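Long-range contacts in putative isomerase (PDB 2OQH), which probably acts as an enolase-superfamily isomerase or lyase, perhaps dehydrating D-glucarate to 5-dehydro-4-deoxy-D-glucarate: residues G46-T50 / G300-A305; L219-P225 / I241-M247; V264-D270 / L292-H297; D332-L338 / V355-K361. One frame throughout, in Å; residues are numbered along the deposited sequence.

Contact 1: G46-T50 / G300-A305; sequences GWGET and GELGIA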
loop_
_atom_site.group_PDB
_atom_site.type_symbol
_atom_site.label_atom_id
_atom_site.label_comp_id
_atom_site.label_asym_id
_atom_site.label_seq_id
_atom_site.Cartn_x
_atom_site.Cartn_y
_atom_site.Cartn_z
ATOM N N GLY A 46 -20.475 7.008 -3.723
ATOM C CA GLY A 46 -19.220 6.594 -3.121
ATOM C C GLY A 46 -18.166 6.398 -4.198
ATOM O O GLY A 46 -18.481 5.917 -5.289
ATOM N N TRP A 47 -16.920 6.763 -3.902
ATOM C CA TRP A 47 -15.838 6.621 -4.869
ATOM C C TRP A 47 -14.728 5.712 -4.382
ATOM O O TRP A 47 -14.414 5.671 -3.191
ATOM C CB TRP A 47 -15.234 7.984 -5.209
ATOM C CG TRP A 47 -16.185 8.884 -5.923
ATOM C CD1 TRP A 47 -17.143 9.669 -5.363
ATOM C CD2 TRP A 47 -16.306 9.048 -7.343
ATOM N NE1 TRP A 47 -17.856 10.317 -6.344
ATOM C CE2 TRP A 47 -17.361 9.954 -7.570
ATOM C CE3 TRP A 47 -15.620 8.516 -8.446
ATOM C CZ2 TRP A 47 -17.755 10.342 -8.861
ATOM C CZ3 TRP A 47 -16.011 8.901 -9.736
ATOM C CH2 TRP A 47 -17.069 9.806 -9.927
ATOM N N GLY A 48 -14.130 4.991 -5.324
ATOM C CA GLY A 48 -13.042 4.088 -5.002
ATOM C C GLY A 48 -12.027 4.116 -6.125
ATOM O O GLY A 48 -12.372 4.389 -7.276
ATOM N N GLU A 49 -10.773 3.839 -5.791
ATOM C CA GLU A 49 -9.703 3.835 -6.772
ATOM C C GLU A 49 -8.843 2.613 -6.506
ATOM O O GLU A 49 -8.567 2.284 -5.349
ATOM C CB GLU A 49 -8.850 5.097 -6.629
ATOM C CG GLU A 49 -7.623 5.137 -7.523
ATOM C CD GLU A 49 -6.464 5.889 -6.883
ATOM O OE1 GLU A 49 -6.706 6.913 -6.209
ATOM O OE2 GLU A 49 -5.304 5.458 -7.062
ATOM N N THR A 50 -8.424 1.936 -7.567
ATOM C CA THR A 50 -7.598 0.754 -7.393
ATOM C C THR A 50 -6.567 0.687 -8.518
ATOM O O THR A 50 -6.551 1.535 -9.404
ATOM C CB THR A 50 -8.472 -0.523 -7.350
ATOM O OG1 THR A 50 -7.695 -1.618 -6.853
ATOM C CG2 THR A 50 -9.009 -0.865 -8.731
ATOM N N GLY A 300 1.034 2.246 -5.791
ATOM C CA GLY A 300 0.777 3.403 -6.639
ATOM C C GLY A 300 -0.515 4.163 -6.359
ATOM O O GLY A 300 -1.026 4.874 -7.229
ATOM N N GLU A 301 -1.049 4.036 -5.151
ATOM C CA GLU A 301 -2.285 4.722 -4.802
ATOM C C GLU A 301 -2.209 6.226 -5.004
ATOM O O GLU A 301 -1.190 6.845 -4.707
ATOM C CB GLU A 301 -2.656 4.480 -3.336
ATOM C CG GLU A 301 -2.971 3.052 -2.976
ATOM C CD GLU A 301 -1.741 2.186 -2.977
ATOM O OE1 GLU A 301 -0.711 2.635 -2.433
ATOM O OE2 GLU A 301 -1.808 1.060 -3.508
ATOM N N LEU A 302 -3.296 6.806 -5.506
ATOM C CA LEU A 302 -3.369 8.256 -5.680
ATOM C C LEU A 302 -4.241 8.778 -4.531
ATOM O O LEU A 302 -4.356 8.124 -3.492
ATOM C CB LEU A 302 -3.968 8.622 -7.047
ATOM C CG LEU A 302 -3.119 8.216 -8.266
ATOM C CD1 LEU A 302 -3.882 8.538 -9.543
ATOM C CD2 LEU A 302 -1.766 8.930 -8.247
ATOM N N GLY A 303 -4.862 9.937 -4.713
ATOM C CA GLY A 303 -5.672 10.527 -3.659
ATOM C C GLY A 303 -6.790 9.724 -3.011
ATOM O O GLY A 303 -6.856 9.615 -1.783
ATOM N N ILE A 304 -7.691 9.183 -3.817
ATOM C CA ILE A 304 -8.798 8.411 -3.261
ATOM C C ILE A 304 -8.283 7.179 -2.509
ATOM O O ILE A 304 -8.639 6.959 -1.352
ATOM C CB ILE A 304 -9.779 7.980 -4.371
ATOM C CG1 ILE A 304 -10.355 9.224 -5.059
ATOM C CG2 ILE A 304 -10.913 7.144 -3.777
ATOM C CD1 ILE A 304 -11.240 8.908 -6.258
ATOM N N ALA A 305 -7.428 6.398 -3.162
ATOM C CA ALA A 305 -6.871 5.194 -2.553
ATOM C C ALA A 305 -6.095 5.521 -1.278
ATOM O O ALA A 305 -6.275 4.863 -0.245
ATOM C CB ALA A 305 -5.974 4.475 -3.548
HETATM O O HOH W 1 -7.556 9.618 -6.885
#
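E49 reaches from its strand into the turn that starts helix 303-315, and both of its carboxylate oxygens accept backbone N-H groups there. OE2 takes the N-H of L302 at 2.9 Å from L302 N, through its syn lone pair. OE1 is met from above the carboxylate plane by A305 N, 3.2 Å away in a nearly straight bond (172°). A bridging water adds a third grip: it donates to E49 OE1 at 2.9 Å and accepts from I304 N at 3.1 Å. CG anti to the backbone N (chi1 175°), with a bend at chi2, carries the acid to the helix start, where amides that lack a preceding turn need acceptors and the helix dipole would probably favour a negative charge. The contact thus ties the N-terminal capping domain of a mandelate racemase-like protein to its barrel domain. A salt bridge from R33 on strand 31-40 also holds OE2 of E49. An alanine here is likely to leave the N-H groups of L302 and A305 without their acceptors and R33 without its mate. Packing lies alongside: A305 is small enough for its CB to sit 3.7 Å from the E49 carboxylate carbon CD. I304, branched and buried, lays CG2 against the strand backbone, 3.9 Å from G48 CA, and its CD1 makes apolar contact with W47 CB at 4.2 Å, while the indole leads away to W11.

Contact 2: L219-P225 / I241-M247; sequences LEYLEDP and IPLCTNM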
loop_
_atom_site.group_PDB
_atom_site.type_symbol
_atom_site.label_atom_id
_atom_site.label_comp_id
_atom_site.label_asym_id
_atom_site.label_seq_id
_atom_site.Cartn_x
_atom_site.Cartn_y
_atom_site.Cartn_z
ATOM N N LEU A 219 18.685 -2.492 10.568
ATOM C CA LEU A 219 17.589 -2.077 9.704
ATOM C C LEU A 219 16.246 -2.321 10.377
ATOM O O LEU A 219 16.101 -3.260 11.158
ATOM C CB LEU A 219 17.625 -2.870 8.397
ATOM C CG LEU A 219 18.949 -2.955 7.640
ATOM C CD1 LEU A 219 18.806 -3.943 6.483
ATOM C CD2 LEU A 219 19.336 -1.579 7.131
ATOM N N GLU A 220 15.261 -1.484 10.074
ATOM C CA GLU A 220 13.937 -1.677 10.643
ATOM C C GLU A 220 13.475 -3.068 10.208
ATOM O O GLU A 220 12.920 -3.821 11.001
ATOM C CB GLU A 220 12.967 -0.602 10.152
ATOM C CG GLU A 220 11.552 -0.809 10.643
ATOM C CD GLU A 220 10.664 0.386 10.364
ATOM O OE1 GLU A 220 11.012 1.175 9.455
ATOM O OE2 GLU A 220 9.624 0.526 11.045
ATOM N N TYR A 221 13.688 -3.394 8.939
ATOM C CA TYR A 221 13.373 -4.726 8.444
ATOM C C TYR A 221 13.888 -5.020 7.054
ATOM O O TYR A 221 14.178 -4.113 6.273
ATOM C CB TYR A 221 11.866 -5.041 8.524
ATOM C CG TYR A 221 10.914 -4.070 7.866
ATOM C CD1 TYR A 221 10.858 -3.932 6.476
ATOM C CD2 TYR A 221 10.026 -3.325 8.634
ATOM C CE1 TYR A 221 9.927 -3.072 5.868
ATOM C CE2 TYR A 221 9.097 -2.469 8.046
ATOM C CZ TYR A 221 9.050 -2.340 6.664
ATOM O OH TYR A 221 8.134 -1.473 6.101
ATOM N N LEU A 222 14.030 -6.310 6.781
ATOM C CA LEU A 222 14.479 -6.813 5.501
ATOM C C LEU A 222 13.180 -7.240 4.825
ATOM O O LEU A 222 12.490 -8.135 5.309
ATOM C CB LEU A 222 15.410 -8.007 5.724
ATOM C CG LEU A 222 15.960 -8.776 4.533
ATOM C CD1 LEU A 222 16.465 -7.812 3.477
ATOM C CD2 LEU A 222 17.082 -9.688 5.003
ATOM N N GLU A 223 12.839 -6.591 3.719
ATOM C CA GLU A 223 11.592 -6.886 3.030
ATOM C C GLU A 223 11.715 -7.815 1.830
ATOM O O GLU A 223 12.407 -7.509 0.869
ATOM C CB GLU A 223 10.940 -5.573 2.589
ATOM C CG GLU A 223 9.478 -5.692 2.234
ATOM C CD GLU A 223 8.853 -4.367 1.806
ATOM O OE1 GLU A 223 9.177 -3.314 2.400
ATOM O OE2 GLU A 223 8.013 -4.378 0.880
ATOM N N ASP A 224 11.020 -8.946 1.891
ATOM C CA ASP A 224 11.022 -9.934 0.809
ATOM C C ASP A 224 12.354 -10.217 0.113
ATOM O O ASP A 224 12.464 -10.070 -1.103
ATOM C CB ASP A 224 10.002 -9.535 -0.263
ATOM C CG ASP A 224 8.575 -9.683 0.211
ATOM O OD1 ASP A 224 8.233 -10.786 0.689
ATOM O OD2 ASP A 224 7.803 -8.708 0.105
ATOM N N PRO A 225 13.385 -10.642 0.860
ATOM C CA PRO A 225 14.648 -10.910 0.165
ATOM C C PRO A 225 14.568 -12.079 -0.821
ATOM O O PRO A 225 15.253 -12.083 -1.842
ATOM C CB PRO A 225 15.629 -11.181 1.310
ATOM C CG PRO A 225 14.727 -11.713 2.422
ATOM C CD PRO A 225 13.531 -10.800 2.318
ATOM N N ILE A 241 17.451 -9.993 11.702
ATOM C CA ILE A 241 16.872 -8.736 11.254
ATOM C C ILE A 241 15.377 -9.006 11.101
ATOM O O ILE A 241 14.988 -10.068 10.621
ATOM C CB ILE A 241 17.410 -8.323 9.867
ATOM C CG1 ILE A 241 18.934 -8.268 9.879
ATOM C CG2 ILE A 241 16.849 -6.964 9.480
ATOM C CD1 ILE A 241 19.537 -8.013 8.503
ATOM N N PRO A 242 14.518 -8.064 11.518
ATOM C CA PRO A 242 13.090 -8.357 11.348
ATOM C C PRO A 242 12.792 -8.594 9.858
ATOM O O PRO A 242 13.245 -7.837 9.000
ATOM C CB PRO A 242 12.414 -7.101 11.894
ATOM C CG PRO A 242 13.366 -6.650 12.958
ATOM C CD PRO A 242 14.714 -6.820 12.282
ATOM N N LEU A 243 12.044 -9.653 9.563
ATOM C CA LEU A 243 11.701 -10.007 8.190
ATOM C C LEU A 243 10.273 -9.567 7.848
ATOM O O LEU A 243 9.328 -9.859 8.578
ATOM C CB LEU A 243 11.854 -11.519 8.008
ATOM C CG LEU A 243 12.098 -12.057 6.600
ATOM C CD1 LEU A 243 13.447 -11.559 6.081
ATOM C CD2 LEU A 243 12.065 -13.580 6.632
ATOM N N CYS A 244 10.123 -8.875 6.726
ATOM C CA CYS A 244 8.826 -8.368 6.304
ATOM C C CYS A 244 8.418 -8.913 4.938
ATOM O O CYS A 244 9.272 -9.307 4.138
ATOM C CB CYS A 244 8.879 -6.834 6.273
ATOM S SG CYS A 244 7.349 -6.001 5.793
ATOM N N THR A 245 7.115 -8.940 4.675
ATOM C CA THR A 245 6.616 -9.438 3.398
ATOM C C THR A 245 5.289 -8.831 2.956
ATOM O O THR A 245 4.475 -8.394 3.772
ATOM C CB THR A 245 6.388 -10.971 3.427
ATOM O OG1 THR A 245 6.219 -11.458 2.092
ATOM C CG2 THR A 245 5.115 -11.308 4.208
ATOM N N ASN A 246 5.094 -8.814 1.643
ATOM C CA ASN A 246 3.847 -8.375 1.033
ATOM C C ASN A 246 3.781 -9.189 -0.247
ATOM O O ASN A 246 3.108 -8.823 -1.202
ATOM C CB ASN A 246 3.816 -6.859 0.755
ATOM C CG ASN A 246 4.841 -6.411 -0.268
ATOM O OD1 ASN A 246 4.837 -6.851 -1.415
ATOM N ND2 ASN A 246 5.724 -5.515 0.148
HETATM N N MSE A 247 4.500 -10.314 -0.231
HETATM C CA MSE A 247 4.565 -11.239 -1.358
HETATM C C MSE A 247 4.337 -12.717 -1.010
HETATM O O MSE A 247 3.757 -13.442 -1.816
HETATM C CB MSE A 247 5.910 -11.114 -2.078
HETATM C CG MSE A 247 6.090 -9.810 -2.847
HETATM SE SE MSE A 247 7.826 -9.687 -3.713
HETATM C CE MSE A 247 7.544 -10.956 -5.132
#
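D224 fastens the tight end of this pair of parallel strands. Its OD1 accepts from T245 OG1 at 2.5 Å and its OD2 from N246 N at 3.1 Å, each through the syn lone pair, holding both oxygens. A leucine in its place would probably leave T245 OG1 and N246 N without these acceptors and the turn beyond freer to shift. T245 OG1 also accepts the N-H of M247, an ST turn that fixes the hydroxyl. Backbone bonds run L222 N to P242 O (2.8 Å), C244 N to L222 O and D224 N to C244 O. Packing is close on both faces. With SG anti to the backbone N (chi1 -179°), slim C244 lays its sulfur over the Y221 ring, 4.1 Å from the centroid and only 18° off the normal, while its CB sits 3.5 Å above the plane, toward the rim. On the other face L222 and L243 lie side by side, and L243 CD1 packs 3.8 Å from P225 CD. The margins are looser: P242 touches E220 O at the partly exposed start, and exposed M247, a selenomethionine, rests CB and CG against the D224 carboxylate, with SE a little farther off. Strand 221-223, helix 228-238 and strand 243-245 form a beta-alpha-beta unit whose helix residue M232 covers L243, P225 and D224, flanked in the barrel by strands 193-197 and 266-269.

Contact 3: V264-D270 / L292-H297; sequences VDVIHGD and LGMNLH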
loop_
_atom_site.group_PDB
_atom_site.type_symbol
_atom_site.label_atom_id
_atom_site.label_comp_id
_atom_site.label_asym_id
_atom_site.label_seq_id
_atom_site.Cartn_x
_atom_site.Cartn_y
_atom_site.Cartn_z
ATOM N N VAL A 264 7.695 -15.045 8.911
ATOM C CA VAL A 264 7.822 -13.591 8.946
ATOM C C VAL A 264 7.656 -12.941 10.321
ATOM O O VAL A 264 7.068 -13.522 11.231
ATOM C CB VAL A 264 6.802 -12.936 7.991
ATOM C CG1 VAL A 264 6.958 -13.502 6.569
ATOM C CG2 VAL A 264 5.391 -13.181 8.499
ATOM N N ASP A 265 8.168 -11.719 10.452
ATOM C CA ASP A 265 8.083 -10.959 11.701
ATOM C C ASP A 265 7.193 -9.732 11.528
ATOM O O ASP A 265 6.652 -9.197 12.496
ATOM C CB ASP A 265 9.473 -10.488 12.138
ATOM C CG ASP A 265 10.450 -11.630 12.312
ATOM O OD1 ASP A 265 10.209 -12.480 13.200
ATOM O OD2 ASP A 265 11.457 -11.679 11.566
ATOM N N VAL A 266 7.069 -9.282 10.286
ATOM C CA VAL A 266 6.268 -8.111 9.965
ATOM C C VAL A 266 5.502 -8.346 8.671
ATOM O O VAL A 266 6.067 -8.838 7.693
ATOM C CB VAL A 266 7.172 -6.861 9.776
ATOM C CG1 VAL A 266 6.321 -5.634 9.461
ATOM C CG2 VAL A 266 8.013 -6.628 11.028
ATOM N N ILE A 267 4.218 -8.002 8.664
ATOM C CA ILE A 267 3.414 -8.167 7.463
ATOM C C ILE A 267 2.918 -6.824 6.941
ATOM O O ILE A 267 2.552 -5.950 7.716
ATOM C CB ILE A 267 2.188 -9.064 7.708
ATOM C CG1 ILE A 267 2.640 -10.465 8.119
ATOM C CG2 ILE A 267 1.345 -9.145 6.440
ATOM C CD1 ILE A 267 1.495 -11.428 8.382
ATOM N N HIS A 268 2.916 -6.672 5.622
ATOM C CA HIS A 268 2.442 -5.450 4.978
ATOM C C HIS A 268 0.964 -5.575 4.622
ATOM O O HIS A 268 0.573 -6.488 3.903
ATOM C CB HIS A 268 3.213 -5.187 3.677
ATOM C CG HIS A 268 4.348 -4.221 3.816
ATOM N ND1 HIS A 268 4.176 -2.926 4.254
ATOM C CD2 HIS A 268 5.664 -4.353 3.544
ATOM C CE1 HIS A 268 5.341 -2.301 4.246
ATOM N NE2 HIS A 268 6.261 -3.148 3.820
ATOM N N GLY A 269 0.141 -4.668 5.129
ATOM C CA GLY A 269 -1.265 -4.694 4.778
ATOM C C GLY A 269 -1.386 -3.911 3.483
ATOM O O GLY A 269 -0.420 -3.279 3.062
ATOM N N ASP A 270 -2.552 -3.959 2.848
ATOM C CA ASP A 270 -2.805 -3.242 1.602
ATOM C C ASP A 270 -4.226 -3.578 1.182
ATOM O O ASP A 270 -4.521 -4.696 0.751
ATOM C CB ASP A 270 -1.818 -3.671 0.507
ATOM C CG ASP A 270 -2.075 -2.970 -0.822
ATOM O OD1 ASP A 270 -3.060 -2.207 -0.928
ATOM O OD2 ASP A 270 -1.286 -3.183 -1.767
ATOM N N LEU A 292 3.152 -9.758 15.582
ATOM C CA LEU A 292 3.812 -9.378 14.344
ATOM C C LEU A 292 3.721 -7.877 14.171
ATOM O O LEU A 292 2.754 -7.258 14.605
ATOM C CB LEU A 292 3.126 -10.025 13.139
ATOM C CG LEU A 292 2.993 -11.541 13.058
ATOM C CD1 LEU A 292 2.291 -11.889 11.757
ATOM C CD2 LEU A 292 4.370 -12.201 13.138
ATOM N N GLY A 293 4.734 -7.286 13.551
ATOM C CA GLY A 293 4.669 -5.870 13.280
ATOM C C GLY A 293 3.801 -5.779 12.035
ATOM O O GLY A 293 3.530 -6.801 11.397
HETATM N N MSE A 294 3.343 -4.582 11.689
HETATM C CA MSE A 294 2.525 -4.398 10.492
HETATM C C MSE A 294 2.754 -3.006 9.927
HETATM O O MSE A 294 3.053 -2.069 10.657
HETATM C CB MSE A 294 1.027 -4.560 10.797
HETATM C CG MSE A 294 0.130 -4.367 9.565
HETATM SE SE MSE A 294 -1.791 -4.401 9.907
HETATM C CE MSE A 294 -2.394 -4.653 8.084
ATOM N N ASN A 295 2.616 -2.884 8.615
ATOM C CA ASN A 295 2.779 -1.601 7.945
ATOM C C ASN A 295 1.929 -1.723 6.692
ATOM O O ASN A 295 1.354 -2.780 6.445
ATOM C CB ASN A 295 4.253 -1.386 7.584
ATOM C CG ASN A 295 4.606 0.081 7.384
ATOM O OD1 ASN A 295 3.807 0.980 7.677
ATOM N ND2 ASN A 295 5.819 0.330 6.895
ATOM N N LEU A 296 1.820 -0.656 5.909
ATOM C CA LEU A 296 1.050 -0.743 4.682
ATOM C C LEU A 296 1.962 -0.659 3.473
ATOM O O LEU A 296 2.939 0.093 3.458
ATOM C CB LEU A 296 -0.012 0.355 4.608
ATOM C CG LEU A 296 -1.198 0.252 5.576
ATOM C CD1 LEU A 296 -2.214 1.326 5.229
ATOM C CD2 LEU A 296 -1.835 -1.136 5.495
ATOM N N HIS A 297 1.642 -1.458 2.465
ATOM C CA HIS A 297 2.394 -1.498 1.223
ATOM C C HIS A 297 1.687 -0.594 0.223
ATOM O O HIS A 297 0.464 -0.490 0.235
ATOM C CB HIS A 297 2.437 -2.933 0.698
ATOM C CG HIS A 297 2.952 -3.056 -0.702
ATOM N ND1 HIS A 297 2.120 -3.134 -1.799
ATOM C CD2 HIS A 297 4.214 -3.132 -1.182
ATOM C CE1 HIS A 297 2.849 -3.258 -2.893
ATOM N NE2 HIS A 297 4.124 -3.260 -2.545
#
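Neighbouring parallel strands of the TIM barrel meet here, V266 to G269 beside G293 to L296, and at their C-terminal ends, where enolase-superfamily barrels place their active sites, D270 faces H297. With CG of H297 anti to its own N (chi1 169°), ND1 turns to D270 and donates to OD2 over 3.4 Å, a weak bond but nearly straight (176°), with the oxygen at the ring edge and in its plane, while D270 OD1 caps the next helix at Y272 N. The D270-H297 pair resembles the His-Asp dyad of mandelate racemase relatives, which would be consistent with a catalytic role. Five backbone bonds join the strands, from G293 N to D265 O through to H297 N to G269 O, 2.8 Å; the shortest is G269 N to N295 O. Glycine suits position 269 because a side chain would collide with the CE of selenomethionine M294, which lies 3.5 Å from G269 CA. The face opposite I267 and M294 carries H268 and N295 side by side, ring and amide planes 22° apart, with H268 CE1 3.6 Å from N295 CB. At the start of the strands the CD1 atoms of I267 and L292 press together at 3.5 Å, tighter than usual. N295 ND2 also donates to the hydroxyl of Y221, on strand 221-223. Outside, F255 of helix 252-260 covers I267 and L292, helix 277-289 packs on M294, and strand 243-245 lies beyond V266 and H268.

Contact 4: D332-L338 / V355-K361; sequences DDIIEPL and VSVDEDK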
loop_
_atom_site.group_PDB
_atom_site.type_symbol
_atom_site.label_atom_id
_atom_site.label_comp_id
_atom_site.label_asym_id
_atom_site.label_seq_id
_atom_site.Cartn_x
_atom_site.Cartn_y
_atom_site.Cartn_z
ATOM N N ASP A 332 -1.282 16.042 -10.821
ATOM C CA ASP A 332 -2.711 16.315 -10.882
ATOM C C ASP A 332 -3.492 15.046 -10.520
ATOM O O ASP A 332 -3.067 13.934 -10.839
ATOM C CB ASP A 332 -3.076 16.810 -12.288
ATOM C CG ASP A 332 -4.421 17.512 -12.329
ATOM O OD1 ASP A 332 -4.803 18.125 -11.312
ATOM O OD2 ASP A 332 -5.093 17.460 -13.382
ATOM N N ASP A 333 -4.626 15.216 -9.846
ATOM C CA ASP A 333 -5.451 14.084 -9.419
ATOM C C ASP A 333 -6.912 14.463 -9.604
ATOM O O ASP A 333 -7.230 15.638 -9.810
ATOM C CB ASP A 333 -5.187 13.783 -7.937
ATOM C CG ASP A 333 -5.474 12.334 -7.565
ATOM O OD1 ASP A 333 -6.291 11.685 -8.260
ATOM O OD2 ASP A 333 -4.889 11.852 -6.565
ATOM N N ILE A 334 -7.811 13.486 -9.526
ATOM C CA ILE A 334 -9.219 13.801 -9.694
ATOM C C ILE A 334 -9.869 14.274 -8.405
ATOM O O ILE A 334 -11.080 14.434 -8.337
ATOM C CB ILE A 334 -10.001 12.618 -10.285
ATOM C CG1 ILE A 334 -9.887 11.385 -9.396
ATOM C CG2 ILE A 334 -9.460 12.297 -11.667
ATOM C CD1 ILE A 334 -10.600 10.189 -9.976
ATOM N N ILE A 335 -9.063 14.501 -7.377
ATOM C CA ILE A 335 -9.595 15.015 -6.120
ATOM C C ILE A 335 -8.642 16.084 -5.619
ATOM O O ILE A 335 -7.583 16.309 -6.204
ATOM C CB ILE A 335 -9.740 13.918 -5.022
ATOM C CG1 ILE A 335 -8.372 13.556 -4.438
ATOM C CG2 ILE A 335 -10.390 12.680 -5.611
ATOM C CD1 ILE A 335 -8.452 12.739 -3.157
ATOM N N GLU A 336 -9.026 16.752 -4.539
ATOM C CA GLU A 336 -8.180 17.785 -3.965
ATOM C C GLU A 336 -6.979 17.129 -3.288
ATOM O O GLU A 336 -7.116 16.101 -2.620
ATOM C CB GLU A 336 -8.983 18.599 -2.953
ATOM C CG GLU A 336 -10.043 19.468 -3.600
ATOM C CD GLU A 336 -9.450 20.737 -4.195
ATOM O OE1 GLU A 336 -9.102 21.654 -3.410
ATOM O OE2 GLU A 336 -9.316 20.814 -5.440
ATOM N N PRO A 337 -5.783 17.716 -3.446
ATOM C CA PRO A 337 -4.579 17.149 -2.826
ATOM C C PRO A 337 -4.708 16.902 -1.317
ATOM O O PRO A 337 -5.306 17.697 -0.585
ATOM C CB PRO A 337 -3.501 18.190 -3.139
ATOM C CG PRO A 337 -3.969 18.780 -4.439
ATOM C CD PRO A 337 -5.455 18.939 -4.202
ATOM N N LEU A 338 -4.143 15.788 -0.861
ATOM C CA LEU A 338 -4.163 15.450 0.552
ATOM C C LEU A 338 -3.052 16.261 1.208
ATOM O O LEU A 338 -2.105 16.674 0.544
ATOM C CB LEU A 338 -3.897 13.956 0.744
ATOM C CG LEU A 338 -4.890 13.012 0.068
ATOM C CD1 LEU A 338 -4.395 11.576 0.225
ATOM C CD2 LEU A 338 -6.274 13.181 0.680
ATOM N N VAL A 355 -13.048 13.252 0.735
ATOM C CA VAL A 355 -12.521 13.809 -0.508
ATOM C C VAL A 355 -13.631 14.043 -1.527
ATOM O O VAL A 355 -14.643 13.339 -1.530
ATOM C CB VAL A 355 -11.466 12.879 -1.144
ATOM C CG1 VAL A 355 -10.331 12.637 -0.162
ATOM C CG2 VAL A 355 -12.112 11.562 -1.562
ATOM N N SER A 356 -13.428 15.033 -2.393
ATOM C CA SER A 356 -14.400 15.376 -3.424
ATOM C C SER A 356 -13.805 15.136 -4.807
ATOM O O SER A 356 -12.712 15.610 -5.105
ATOM C CB SER A 356 -14.808 16.845 -3.292
ATOM O OG SER A 356 -15.772 17.170 -4.281
ATOM N N VAL A 357 -14.530 14.412 -5.649
ATOM C CA VAL A 357 -14.040 14.094 -6.983
ATOM C C VAL A 357 -14.478 15.041 -8.096
ATOM O O VAL A 357 -15.661 15.321 -8.255
ATOM C CB VAL A 357 -14.455 12.669 -7.399
ATOM C CG1 VAL A 357 -13.851 12.325 -8.762
ATOM C CG2 VAL A 357 -14.013 11.672 -6.342
ATOM N N ASP A 358 -13.505 15.510 -8.873
ATOM C CA ASP A 358 -13.746 16.398 -10.010
ATOM C C ASP A 358 -14.078 15.501 -11.206
ATOM O O ASP A 358 -13.189 14.868 -11.785
ATOM C CB ASP A 358 -12.476 17.198 -10.310
ATOM C CG ASP A 358 -12.663 18.213 -11.420
ATOM O OD1 ASP A 358 -13.265 17.873 -12.460
ATOM O OD2 ASP A 358 -12.181 19.355 -11.255
ATOM N N GLU A 359 -15.349 15.442 -11.585
ATOM C CA GLU A 359 -15.735 14.594 -12.704
ATOM C C GLU A 359 -15.173 15.024 -14.051
ATOM O O GLU A 359 -14.885 14.182 -14.904
ATOM C CB GLU A 359 -17.257 14.477 -12.772
ATOM C CG GLU A 359 -17.806 13.445 -11.799
ATOM C CD GLU A 359 -19.298 13.553 -11.618
ATOM O OE1 GLU A 359 -19.990 13.743 -12.641
ATOM O OE2 GLU A 359 -19.779 13.443 -10.464
ATOM N N ASP A 360 -15.000 16.326 -14.246
ATOM C CA ASP A 360 -14.457 16.813 -15.509
ATOM C C ASP A 360 -13.057 16.238 -15.707
ATOM O O ASP A 360 -12.737 15.729 -16.779
ATOM C CB ASP A 360 -14.410 18.347 -15.521
ATOM C CG ASP A 360 -15.783 18.970 -15.366
ATOM O OD1 ASP A 360 -16.733 18.479 -16.020
ATOM O OD2 ASP A 360 -15.917 19.949 -14.598
ATOM N N LYS A 361 -12.232 16.302 -14.665
ATOM C CA LYS A 361 -10.874 15.770 -14.738
ATOM C C LYS A 361 -10.913 14.262 -14.939
ATOM O O LYS A 361 -10.127 13.705 -15.712
ATOM C CB LYS A 361 -10.097 16.094 -13.460
ATOM C CG LYS A 361 -9.768 17.576 -13.283
ATOM C CD LYS A 361 -8.790 17.773 -12.134
ATOM C CE LYS A 361 -8.252 19.190 -12.085
ATOM N NZ LYS A 361 -7.199 19.349 -11.028
#
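Chi1 of D332 at -162° swings its carboxylate out toward K361, whose chain is extended beyond CG; the two side chains come from opposite directions and form a salt bridge, K361 NZ to D332 OD1, 2.7 Å, on the syn lone pair. The long lysine suits the place because its aliphatic part can run past the backbone, CD lying 3.5 Å from D333 O, before the amine meets the acid; D332 OD2 is held by Y365. In I335, CG1 stands between N and carbonyl carbon (chi1 75°), which sends CD1 onto V355 CG1 at 3.5 Å, while CG2 touches V357 CG2 at 3.8 Å. I334 lies alongside V357, CD1 to CG1 4.1 Å. These beta-branched residues fill the seam between two loops that a backbone bond also joins, D358 N to I334 O, 2.7 Å. D358 then serves as N-cap of helix 359-368: OD1 takes the N-H of K361 at 2.9 Å, from above the carboxylate plane. The seam packs on I304 of helix 303-315 through I335 and V357, while W47 of strand 45-51 touches V357 and E359.

From the N terminus, the chain first lays down segment 46-50 in the capping domain, and contact 1 is completed only at 300-305, some 250 residues later, tying that domain to the barrel. Contacts 2 and 3 fall within this long loop, one after the other: each closes a short excursion through helix between adjacent parallel strands, and the two are stitched together where L243 O accepts from D265 N and V266 N. Segment 292-297 of contact 3 leads almost directly into the helix start used by contact 1. Contact 4 follows in series, closing a loop near the C terminus; it touches contact 1 through G303 N and D333 OD2, on the far side of the chain's centre from contacts 2 and 3.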